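Side-chain contacts in CsoZ (Staphylococcus aureus, PDB 6FF1), which probably serves as a metallochaperone in copper homeostasis, a small protein of the heavy-metal-associated family: residues 20-23 and 24-28; 57-60 and 61-65. All coordinates share one frame; numbering follows the deposited sequence.

Interaction 1: 20-23 and 24-28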
loop_
_atom_site.group_PDB
_atom_site.type_symbol
_atom_site.label_atom_id
_atom_site.label_comp_id
_atom_site.label_asym_id
_atom_site.label_seq_id
_atom_site.Cartn_x
_atom_site.Cartn_y
_atom_site.Cartn_z
ATOM N N GLN A 20 -9.606 0.980 -4.282
ATOM C CA GLN A 20 -8.790 0.812 -5.476
ATOM C C GLN A 20 -7.338 0.517 -5.119
ATOM O O GLN A 20 -6.733 -0.398 -5.701
ATOM C CB GLN A 20 -8.866 2.017 -6.386
ATOM C CG GLN A 20 -7.908 2.002 -7.586
ATOM C CD GLN A 20 -8.041 0.845 -8.580
ATOM O OE1 GLN A 20 -8.823 -0.111 -8.393
ATOM N NE2 GLN A 20 -7.230 0.910 -9.645
ATOM N N LEU A 21 -6.775 1.253 -4.181
ATOM C CA LEU A 21 -5.394 1.044 -3.822
ATOM C C LEU A 21 -5.220 -0.267 -3.100
ATOM O O LEU A 21 -4.234 -1.001 -3.319
ATOM C CB LEU A 21 -4.909 2.208 -2.983
ATOM C CG LEU A 21 -3.447 2.147 -2.574
ATOM C CD1 LEU A 21 -2.534 2.166 -3.781
ATOM C CD2 LEU A 21 -3.118 3.285 -1.634
ATOM N N THR A 22 -6.181 -0.633 -2.244
ATOM C CA THR A 22 -6.119 -1.904 -1.586
ATOM C C THR A 22 -6.046 -3.032 -2.599
ATOM O O THR A 22 -5.258 -3.973 -2.445
ATOM C CB THR A 22 -7.279 -2.102 -0.620
ATOM O OG1 THR A 22 -7.239 -1.072 0.387
ATOM C CG2 THR A 22 -7.214 -3.416 0.050
ATOM N N GLU A 23 -6.927 -3.003 -3.579
ATOM C CA GLU A 23 -6.961 -4.057 -4.572
ATOM C C GLU A 23 -5.681 -4.111 -5.395
ATOM O O GLU A 23 -5.136 -5.191 -5.596
ATOM C CB GLU A 23 -8.205 -3.862 -5.482
ATOM C CG GLU A 23 -8.357 -4.942 -6.499
ATOM C CD GLU A 23 -9.080 -6.206 -5.998
ATOM O OE1 GLU A 23 -9.161 -6.424 -4.765
ATOM O OE2 GLU A 23 -9.585 -6.986 -6.854
ATOM N N ARG A 24 -5.222 -2.970 -5.858
ATOM C CA ARG A 24 -4.017 -2.901 -6.659
ATOM C C ARG A 24 -2.804 -3.426 -5.888
ATOM O O ARG A 24 -2.021 -4.213 -6.445
ATOM C CB ARG A 24 -3.764 -1.528 -7.208
ATOM C CG ARG A 24 -4.744 -1.105 -8.275
ATOM C CD ARG A 24 -4.296 -1.625 -9.627
ATOM N NE ARG A 24 -3.018 -1.117 -10.044
ATOM C CZ ARG A 24 -2.373 -1.499 -11.116
ATOM N NH1 ARG A 24 -2.948 -2.324 -11.987
ATOM N NH2 ARG A 24 -1.179 -1.018 -11.413
ATOM N N ILE A 25 -2.622 -2.993 -4.644
ATOM C CA ILE A 25 -1.518 -3.496 -3.892
ATOM C C ILE A 25 -1.707 -4.974 -3.588
ATOM O O ILE A 25 -0.776 -5.802 -3.774
ATOM C CB ILE A 25 -1.314 -2.708 -2.610
ATOM C CG1 ILE A 25 -0.937 -1.258 -2.935
ATOM C CG2 ILE A 25 -0.273 -3.378 -1.745
ATOM C CD1 ILE A 25 -0.846 -0.389 -1.689
ATOM N N SER A 26 -2.885 -5.391 -3.170
ATOM C CA SER A 26 -3.122 -6.758 -2.777
ATOM C C SER A 26 -2.841 -7.714 -3.934
ATOM O O SER A 26 -2.407 -8.818 -3.705
ATOM C CB SER A 26 -4.586 -6.995 -2.384
ATOM O OG SER A 26 -4.852 -6.340 -1.173
ATOM N N ASN A 27 -3.166 -7.315 -5.123
ATOM C CA ASN A 27 -3.026 -8.167 -6.291
ATOM C C ASN A 27 -1.651 -8.244 -6.894
ATOM O O ASN A 27 -1.399 -9.061 -7.793
ATOM C CB ASN A 27 -4.068 -7.839 -7.351
ATOM C CG ASN A 27 -5.502 -8.206 -6.874
ATOM O OD1 ASN A 27 -5.686 -8.902 -5.890
ATOM N ND2 ASN A 27 -6.456 -7.672 -7.554
ATOM N N MET A 28 -0.714 -7.458 -6.351
ATOM C CA MET A 28 0.662 -7.654 -6.717
ATOM C C MET A 28 1.105 -9.027 -6.246
ATOM O O MET A 28 0.815 -9.451 -5.138
ATOM C CB MET A 28 1.530 -6.585 -6.051
ATOM C CG MET A 28 1.248 -5.220 -6.559
ATOM S SD MET A 28 2.158 -3.976 -5.595
ATOM C CE MET A 28 3.768 -4.294 -6.021
HETATM O O HOH W 1 -7.758 -8.926 -4.154
#
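Glu-23 and Asn-27 meet one helical turn apart near the end of helix 15-26. The Glu-23 chain runs with CG opposite the backbone N (chi1 -177°) and then bends at chi2, which carries the carboxylate along the helix to the Asn-27 amide. Carboxylate and amide planes stand 65° apart, and the bond from Asn-27 ND2 to Glu-23 OE2 is a weak one of 3.3 Å. A water completes the link from the other end of each group: it donates to Glu-23 OE1 at 2.9 Å and to Asn-27 OD1 at 2.7 Å. An acid and an amide suit this outward surface, since both can bond to each other and to solvent at once.

Arg-24 lies alongside Gln-20, both chains pointing the same way. Its methylene CG packs on Gln-20 NE2 at 3.5 Å, while the guanidinium travels on to a salt bridge through NE with Glu-59 of helix 53-62. The aliphatic part of the arginine thus packs on Gln-20 while its charged end reaches the other helix.

On the inward side, Leu-21 CD1 touches Ile-25 CD1 at 3.7 Å, and both residues are buried between Ile-60 and strand 31-36, which suits aliphatic chains. Near the helix end, Ser-26 OG bonds back to Thr-22 O at 2.7 Å; Ser-26 N reaches the same oxygen from the opposite face of the carbonyl plane, giving it two donors. Successive i to i+4 contacts of this sort, apolar inside and polar outside, mark an amphipathic helix, here the first helix of the ferredoxin-like βαββαβ fold of heavy-metal-associated domains.

Interaction 2: 57-60 and 61-65; sequences EKEI and YDEGY
Lys-58 and Asp-62 form a salt bridge across one turn of helix 53-62. The lysine chain is extended as far as CE and turns only at chi4 (-68°), which brings NZ to Asp-62 OD2 at 2.9 Å on the syn lone pair of that oxygen. A water donates to the same OD2 and to Glu-59 OE1, so it joins two acidic groups that would otherwise tend to repel one another.

A second, acidic pair lies beside it: Glu-59 OE2 and Glu-63 OE2 are 2.5 Å apart, with the carboxylate planes turned 75° from each other. With two acid oxygens this close, one of the two groups probably holds a proton. Glu-59 OE2 also forms a salt bridge with Arg-24 NE on helix 15-26, and that positive charge may ease the crowding of negative charge.

Backbone bonds then close the helix. Glu-63 N makes an ordinary helical bond to Glu-59 O. Beyond it, Gly-64 N bonds to Tyr-61 O and Tyr-65 N reaches back to Ile-60 O at 3.2 Å; with the positive phi of Gly-64 (102°), these two bonds make a Schellman motif. At such backbone angles a CB would be pressed against the preceding carbonyl oxygen, which calls for glycine.

Apolar and ring contacts lie around this turn. Ile-60 CG2 packs on Tyr-65 CB at 3.8 Å, the two side chains crossing at about a right angle, and a beta-branched residue fits where the helix also rests on Ile-7 and Thr-9 of the sheet. The ring of Tyr-61 has Glu-57 O at its edge, 3.4 Å from CD1, and Tyr-65 O over the centre of one face, while its hydroxyl bonds to Ile-67 N in the last strand.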
loop_
_atom_site.group_PDB
_atom_site.type_symbol
_atom_site.label_atom_id
_atom_site.label_comp_id
_atom_site.label_asym_id
_atom_site.label_seq_id
_atom_site.Cartn_x
_atom_site.Cartn_y
_atom_site.Cartn_z
ATOM N N GLU A 57 5.437 0.885 -2.942
ATOM C CA GLU A 57 5.446 2.332 -2.912
ATOM C C GLU A 57 5.235 2.979 -4.269
ATOM O O GLU A 57 4.573 3.993 -4.380
ATOM C CB GLU A 57 6.725 2.837 -2.226
ATOM C CG GLU A 57 6.711 2.393 -0.756
ATOM C CD GLU A 57 7.851 2.877 0.034
ATOM O OE1 GLU A 57 8.972 3.031 -0.586
ATOM O OE2 GLU A 57 7.618 3.156 1.232
ATOM N N LYS A 58 5.789 2.359 -5.304
ATOM C CA LYS A 58 5.593 2.882 -6.624
ATOM C C LYS A 58 4.100 2.879 -6.978
ATOM O O LYS A 58 3.618 3.809 -7.609
ATOM C CB LYS A 58 6.393 2.073 -7.625
ATOM C CG LYS A 58 6.147 2.486 -9.063
ATOM C CD LYS A 58 7.014 1.757 -10.079
ATOM C CE LYS A 58 6.892 2.374 -11.468
ATOM N NZ LYS A 58 5.568 2.176 -12.078
ATOM N N GLU A 59 3.388 1.831 -6.606
ATOM C CA GLU A 59 1.948 1.802 -6.880
ATOM C C GLU A 59 1.210 2.908 -6.158
ATOM O O GLU A 59 0.326 3.557 -6.731
ATOM C CB GLU A 59 1.357 0.467 -6.506
ATOM C CG GLU A 59 -0.138 0.357 -6.758
ATOM C CD GLU A 59 -0.541 0.551 -8.196
ATOM O OE1 GLU A 59 0.209 0.171 -9.106
ATOM O OE2 GLU A 59 -1.673 0.985 -8.503
ATOM N N ILE A 60 1.622 3.170 -4.920
ATOM C CA ILE A 60 1.050 4.303 -4.164
ATOM C C ILE A 60 1.240 5.585 -4.904
ATOM O O ILE A 60 0.329 6.385 -5.040
ATOM C CB ILE A 60 1.557 4.279 -2.746
ATOM C CG1 ILE A 60 1.088 3.007 -2.042
ATOM C CG2 ILE A 60 1.156 5.533 -1.976
ATOM C CD1 ILE A 60 1.786 2.732 -0.690
ATOM N N TYR A 61 2.479 5.837 -5.331
ATOM C CA TYR A 61 2.785 7.025 -6.074
ATOM C C TYR A 61 2.068 7.088 -7.426
ATOM O O TYR A 61 1.604 8.153 -7.862
ATOM C CB TYR A 61 4.310 7.187 -6.260
ATOM C CG TYR A 61 4.912 7.952 -5.132
ATOM C CD1 TYR A 61 5.041 7.370 -3.897
ATOM C CD2 TYR A 61 5.254 9.266 -5.268
ATOM C CE1 TYR A 61 5.513 8.091 -2.829
ATOM C CE2 TYR A 61 5.764 9.988 -4.196
ATOM C CZ TYR A 61 5.837 9.400 -2.977
ATOM O OH TYR A 61 6.266 10.080 -1.854
ATOM N N ASP A 62 1.992 5.956 -8.102
ATOM C CA ASP A 62 1.303 5.929 -9.400
ATOM C C ASP A 62 -0.161 6.303 -9.314
ATOM O O ASP A 62 -0.741 6.850 -10.261
ATOM C CB ASP A 62 1.446 4.557 -10.059
ATOM C CG ASP A 62 2.849 4.305 -10.600
ATOM O OD1 ASP A 62 3.667 5.256 -10.664
ATOM O OD2 ASP A 62 3.085 3.146 -10.938
ATOM N N GLU A 63 -0.772 6.010 -8.171
ATOM C CA GLU A 63 -2.164 6.379 -7.933
ATOM C C GLU A 63 -2.352 7.809 -7.464
ATOM O O GLU A 63 -3.503 8.215 -7.255
ATOM C CB GLU A 63 -2.829 5.357 -6.998
ATOM C CG GLU A 63 -2.856 3.997 -7.609
ATOM C CD GLU A 63 -3.772 3.027 -6.920
ATOM O OE1 GLU A 63 -4.695 3.435 -6.209
ATOM O OE2 GLU A 63 -3.550 1.797 -6.995
ATOM N N GLY A 64 -1.269 8.546 -7.272
ATOM C CA GLY A 64 -1.311 9.931 -6.995
ATOM C C GLY A 64 -1.095 10.343 -5.562
ATOM O O GLY A 64 -1.330 11.502 -5.228
ATOM N N TYR A 65 -0.693 9.392 -4.711
ATOM C CA TYR A 65 -0.500 9.694 -3.312
ATOM C C TYR A 65 0.975 9.918 -3.016
ATOM O O TYR A 65 1.850 9.791 -3.877
ATOM C CB TYR A 65 -1.081 8.540 -2.467
ATOM C CG TYR A 65 -2.490 8.209 -2.919
ATOM C CD1 TYR A 65 -3.508 9.163 -2.906
ATOM C CD2 TYR A 65 -2.786 6.982 -3.440
ATOM C CE1 TYR A 65 -4.743 8.885 -3.419
ATOM C CE2 TYR A 65 -4.029 6.678 -3.902
ATOM C CZ TYR A 65 -5.005 7.661 -3.867
ATOM O OH TYR A 65 -6.228 7.381 -4.450
HETATM O O HOH W 2 2.843 0.515 -9.948
#

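In the fold
Interaction 1 comes first along the chain, in the C-terminal half of helix 15-26, and interaction 2 follows at the end of helix 53-62, their centres 11 Å apart. Both helices pack on the four-stranded antiparallel sheet, the earlier over strand 31-36 and the later over strands 3-10 and 66-68. Where the helices meet, the Arg-24 to Glu-59 salt bridge links the two interactions, Leu-21 CD1 packs 3.4 Å from Glu-63 OE2, and Leu-21 and Ile-25 make the apolar contact by resting on Ile-60. Charged and apolar contacts together therefore join the two helices of this compact heavy-metal-associated domain into one layer on the sheet.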